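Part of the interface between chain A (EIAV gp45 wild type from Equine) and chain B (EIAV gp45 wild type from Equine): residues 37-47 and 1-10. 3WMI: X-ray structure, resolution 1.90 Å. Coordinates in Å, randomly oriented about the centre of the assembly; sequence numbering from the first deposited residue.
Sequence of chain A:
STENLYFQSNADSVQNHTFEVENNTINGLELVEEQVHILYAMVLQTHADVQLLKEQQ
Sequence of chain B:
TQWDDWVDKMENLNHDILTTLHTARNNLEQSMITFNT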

# COMPACT_ATOMS: atom_id res chain seq x y z
N HIS A 37 9.36 8.90 0.11
CA HIS A 37 10.62 9.50 -0.34
C HIS A 37 10.69 10.99 0.02
O HIS A 37 11.75 11.49 0.42
N ILE A 38 9.58 11.69 -0.17
CA ILE A 38 9.53 13.12 0.14
C ILE A 38 9.65 13.36 1.64
O ILE A 38 10.42 14.21 2.06
N LEU A 39 8.90 12.62 2.44
CA LEU A 39 9.00 12.74 3.90
C LEU A 39 10.43 12.47 4.35
O LEU A 39 10.96 13.16 5.23
N TYR A 40 11.04 11.45 3.75
CA TYR A 40 12.39 11.04 4.12
C TYR A 40 13.38 12.19 3.88
O TYR A 40 14.19 12.51 4.75
N ALA A 41 13.30 12.82 2.71
CA ALA A 41 14.14 13.97 2.41
C ALA A 41 13.90 15.14 3.36
O ALA A 41 14.85 15.79 3.80
N MET A 42 12.63 15.43 3.66
CA MET A 42 12.30 16.51 4.59
C MET A 42 12.90 16.21 5.95
O MET A 42 13.44 17.10 6.60
N VAL A 43 12.81 14.96 6.36
CA VAL A 43 13.30 14.51 7.67
C VAL A 43 14.83 14.63 7.76
O VAL A 43 15.37 15.10 8.77
N LEU A 44 15.51 14.22 6.69
CA LEU A 44 16.97 14.34 6.62
C LEU A 44 17.41 15.81 6.63
O LEU A 44 18.39 16.17 7.30
N GLN A 45 16.70 16.66 5.90
CA GLN A 45 17.02 18.09 5.88
C GLN A 45 16.84 18.73 7.25
O GLN A 45 17.69 19.49 7.71
N THR A 46 15.72 18.42 7.91
CA THR A 46 15.45 18.95 9.24
C THR A 46 16.52 18.50 10.23
O THR A 46 16.98 19.27 11.07
N HIS A 47 16.93 17.24 10.11
CA HIS A 47 17.99 16.68 10.96
C HIS A 47 19.28 17.46 10.80
O HIS A 47 19.95 17.79 11.79
N THR B 1 11.27 27.47 -3.20
CA THR B 1 12.32 26.87 -2.40
C THR B 1 12.21 25.36 -2.39
O THR B 1 11.21 24.78 -2.81
N GLN B 2 13.26 24.73 -1.88
CA GLN B 2 13.30 23.29 -1.71
C GLN B 2 12.09 22.79 -0.93
O GLN B 2 11.44 21.83 -1.34
N TRP B 3 11.80 23.45 0.18
CA TRP B 3 10.73 23.02 1.08
C TRP B 3 9.36 23.20 0.44
O TRP B 3 8.52 22.31 0.49
N ASP B 4 9.13 24.36 -0.18
CA ASP B 4 7.86 24.63 -0.85
C ASP B 4 7.59 23.60 -1.95
O ASP B 4 6.44 23.19 -2.17
N ASP B 5 8.65 23.19 -2.63
CA ASP B 5 8.49 22.25 -3.74
C ASP B 5 8.10 20.88 -3.21
O ASP B 5 7.29 20.18 -3.82
N TRP B 6 8.66 20.50 -2.06
CA TRP B 6 8.29 19.24 -1.41
C TRP B 6 6.82 19.26 -0.99
O TRP B 6 6.10 18.29 -1.19
N VAL B 7 6.40 20.37 -0.39
CA VAL B 7 5.01 20.58 0.01
C VAL B 7 4.06 20.43 -1.18
O VAL B 7 3.05 19.74 -1.10
N ASP B 8 4.40 21.08 -2.28
CA ASP B 8 3.58 20.99 -3.50
C ASP B 8 3.46 19.56 -4.03
O ASP B 8 2.38 19.12 -4.43
N LYS B 9 4.57 18.82 -4.01
CA LYS B 9 4.56 17.43 -4.49
C LYS B 9 3.74 16.54 -3.56
O LYS B 9 2.95 15.70 -4.02
N MET B 10 3.91 16.73 -2.25
CA MET B 10 3.15 15.98 -1.27
C MET B 10 1.65 16.21 -1.47
O MET B 10 0.86 15.27 -1.44

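The two helices run roughly antiparallel, their N-to-C directions 156° apart and their axes no closer than 10.3 Å. That spacing leaves room for large side chains, and the contact, which buries 563 Å², is built mainly from two tryptophans, two methionines and an isoleucine.

B:Trp6 is the centrepiece. Its CA-to-CB bond points toward chain A, and with chi1 m (-78°) and chi2 at -28° the indole lies along the chain A helix as a knob in the hole formed by A:Ile38, A:Ala41, A:Met42 and A:Gln45. One ring face covers the backbone where A:Ala41 joins A:Met42. The ring lies close to A:Ala41, whose CB is 3.7 Å from CZ2 of B:Trp6, while CG of A:Met42 comes to 3.4 Å from CE3 of B:Trp6. CB of A:Gln45 packs at the ring edge, 3.9 Å from CH2 of B:Trp6.

B:Trp3, one turn earlier, starts sideways, but chi1 t (-166°) and chi2 -94° bring its six-membered ring nearer to chain A. There it meets A:Met42, whose chi1 m and chi2 t extend the chain before chi3, off-rotamer at 99°, turns the methyl onto the indole. CE sits over the face, 3.8 Å from the centroid of the six-membered ring of B:Trp3 and 25° off its normal, a CH-pi contact; its nearest ring atom is CZ2 of B:Trp3 at 3.5 Å. A:Met42 thus engages both indoles: its CG makes the closest approach to B:Trp6 and its CE to B:Trp3, while CG also lies 4.0 Å from CZ3 of B:Trp3. Farther along, A:Thr46 (chi1 m) places OG1 3.8 Å from CH2 of B:Trp3.

At the other end of the contact, A:Ile38 points toward chain B with chi1 m and chi2 t. Its CG2 lies 3.9 Å from CB of B:Trp6 and 3.8 Å from CE of B:Met10, while its CD1 reaches to 3.7 Å from CB of B:Lys9. B:Met10 takes a t, p, p conformation, which carries its methyl back to A:Ile38 and within 4.2 Å, CE to CG, of A:Leu39. B:Lys9 contributes the base of its side chain; the end leads away, leaving the ammonium group out of the apolar packing.

Polar contact is slight. A:Gln45, with chi1 t and chi2 p, brings OE1 to 3.5 Å from NE2 of the extended B:Gln2 at the margin, and no hydrogen bond crosses between the stretches. Within chain B, the backbone N of B:Asp4 donates to OG1 of B:Thr1 (3.2 Å), a bond at the start of the helix that carries both tryptophans.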

# COMPACT_ATOMS: atom_id res chain seq x y z
CB HIS A 37 10.80 9.36 -1.86
CG HIS A 37 10.91 7.95 -2.35
ND1 HIS A 37 11.28 6.90 -1.54
CD2 HIS A 37 10.71 7.42 -3.59
CE1 HIS A 37 11.30 5.79 -2.25
NE2 HIS A 37 10.96 6.07 -3.50
CB ILE A 38 8.23 13.77 -0.38
CG1 ILE A 38 8.20 13.71 -1.91
CG2 ILE A 38 8.12 15.20 0.10
CD1 ILE A 38 6.85 14.04 -2.50
CB LEU A 39 8.05 11.76 4.59
CG LEU A 39 6.58 12.16 4.52
CD1 LEU A 39 5.70 11.01 4.97
CD2 LEU A 39 6.35 13.39 5.41
CB TYR A 40 12.77 9.78 3.32
CG TYR A 40 14.17 9.23 3.55
CD1 TYR A 40 14.66 9.02 4.83
CD2 TYR A 40 14.97 8.87 2.48
CE1 TYR A 40 15.94 8.48 5.03
CE2 TYR A 40 16.23 8.35 2.66
CZ TYR A 40 16.71 8.15 3.93
OH TYR A 40 17.97 7.63 4.09
CB ALA A 41 13.95 14.42 0.97
CB MET A 42 10.78 16.68 4.72
CG MET A 42 10.10 17.14 3.44
SD MET A 42 8.31 16.98 3.49
CE MET A 42 7.81 18.65 3.87
CB VAL A 43 12.80 13.06 7.98
CG1 VAL A 43 13.66 12.40 9.07
CG2 VAL A 43 11.33 13.09 8.39
CB LEU A 44 17.50 13.65 5.36
CG LEU A 44 17.48 12.12 5.33
CD1 LEU A 44 17.98 11.58 3.98
CD2 LEU A 44 18.29 11.50 6.45
CB GLN A 45 16.17 18.82 4.84
CG GLN A 45 16.37 20.33 4.82
CD GLN A 45 17.74 20.72 4.32
OE1 GLN A 45 18.29 20.06 3.44
NE2 GLN A 45 18.31 21.78 4.89
CB THR A 46 14.06 18.53 9.74
OG1 THR A 46 13.06 19.06 8.86
CG2 THR A 46 13.81 19.06 11.15
CB HIS A 47 18.23 15.22 10.57
CG HIS A 47 19.30 14.54 11.37
ND1 HIS A 47 19.20 14.34 12.73
CD2 HIS A 47 20.48 14.00 11.00
CE1 HIS A 47 20.28 13.71 13.16
NE2 HIS A 47 21.07 13.49 12.13
CB THR B 1 12.29 27.33 -0.92
OG1 THR B 1 11.11 26.81 -0.28
CG2 THR B 1 12.34 28.84 -0.79
CB GLN B 2 14.58 22.92 -0.98
CG GLN B 2 14.74 21.45 -0.72
CD GLN B 2 16.06 21.16 -0.05
OE1 GLN B 2 16.86 20.37 -0.56
NE2 GLN B 2 16.30 21.80 1.09
CB TRP B 3 10.81 23.76 2.42
CG TRP B 3 9.97 23.14 3.49
CD1 TRP B 3 8.70 23.48 3.83
CD2 TRP B 3 10.35 22.06 4.36
NE1 TRP B 3 8.25 22.68 4.86
CE2 TRP B 3 9.24 21.80 5.20
CE3 TRP B 3 11.50 21.29 4.50
CZ2 TRP B 3 9.26 20.79 6.18
CZ3 TRP B 3 11.52 20.29 5.48
CH2 TRP B 3 10.41 20.06 6.30
CB ASP B 4 7.84 26.03 -1.48
CG ASP B 4 7.82 27.13 -0.44
OD1 ASP B 4 7.26 26.93 0.66
OD2 ASP B 4 8.34 28.22 -0.74
CB ASP B 5 9.76 22.16 -4.58
CG ASP B 5 9.98 23.39 -5.46
OD1 ASP B 5 9.05 24.21 -5.61
OD2 ASP B 5 11.08 23.51 -6.01
CB TRP B 6 9.17 18.98 -0.18
CG TRP B 6 10.56 18.47 -0.47
CD1 TRP B 6 10.95 17.73 -1.54
CD2 TRP B 6 11.72 18.66 0.35
NE1 TRP B 6 12.30 17.44 -1.45
CE2 TRP B 6 12.79 18.01 -0.30
CE3 TRP B 6 11.97 19.32 1.56
CZ2 TRP B 6 14.09 18.00 0.22
CZ3 TRP B 6 13.27 19.31 2.08
CH2 TRP B 6 14.31 18.65 1.40
CB VAL B 7 4.82 21.96 0.68
CG1 VAL B 7 3.35 22.30 0.80
CG2 VAL B 7 5.46 21.96 2.06
CB ASP B 8 4.15 21.90 -4.59
CG ASP B 8 3.92 23.36 -4.29
OD1 ASP B 8 3.14 23.65 -3.35
OD2 ASP B 8 4.49 24.22 -4.98
CB LYS B 9 6.00 16.91 -4.62
CG LYS B 9 6.85 17.70 -5.62
CD LYS B 9 8.31 17.20 -5.67
CE LYS B 9 8.63 16.62 -6.99
NZ LYS B 9 10.09 16.70 -7.26
CB MET B 10 3.56 16.37 0.16
CG MET B 10 2.75 15.69 1.26
SD MET B 10 3.00 13.90 1.29
CE MET B 10 4.77 13.84 1.16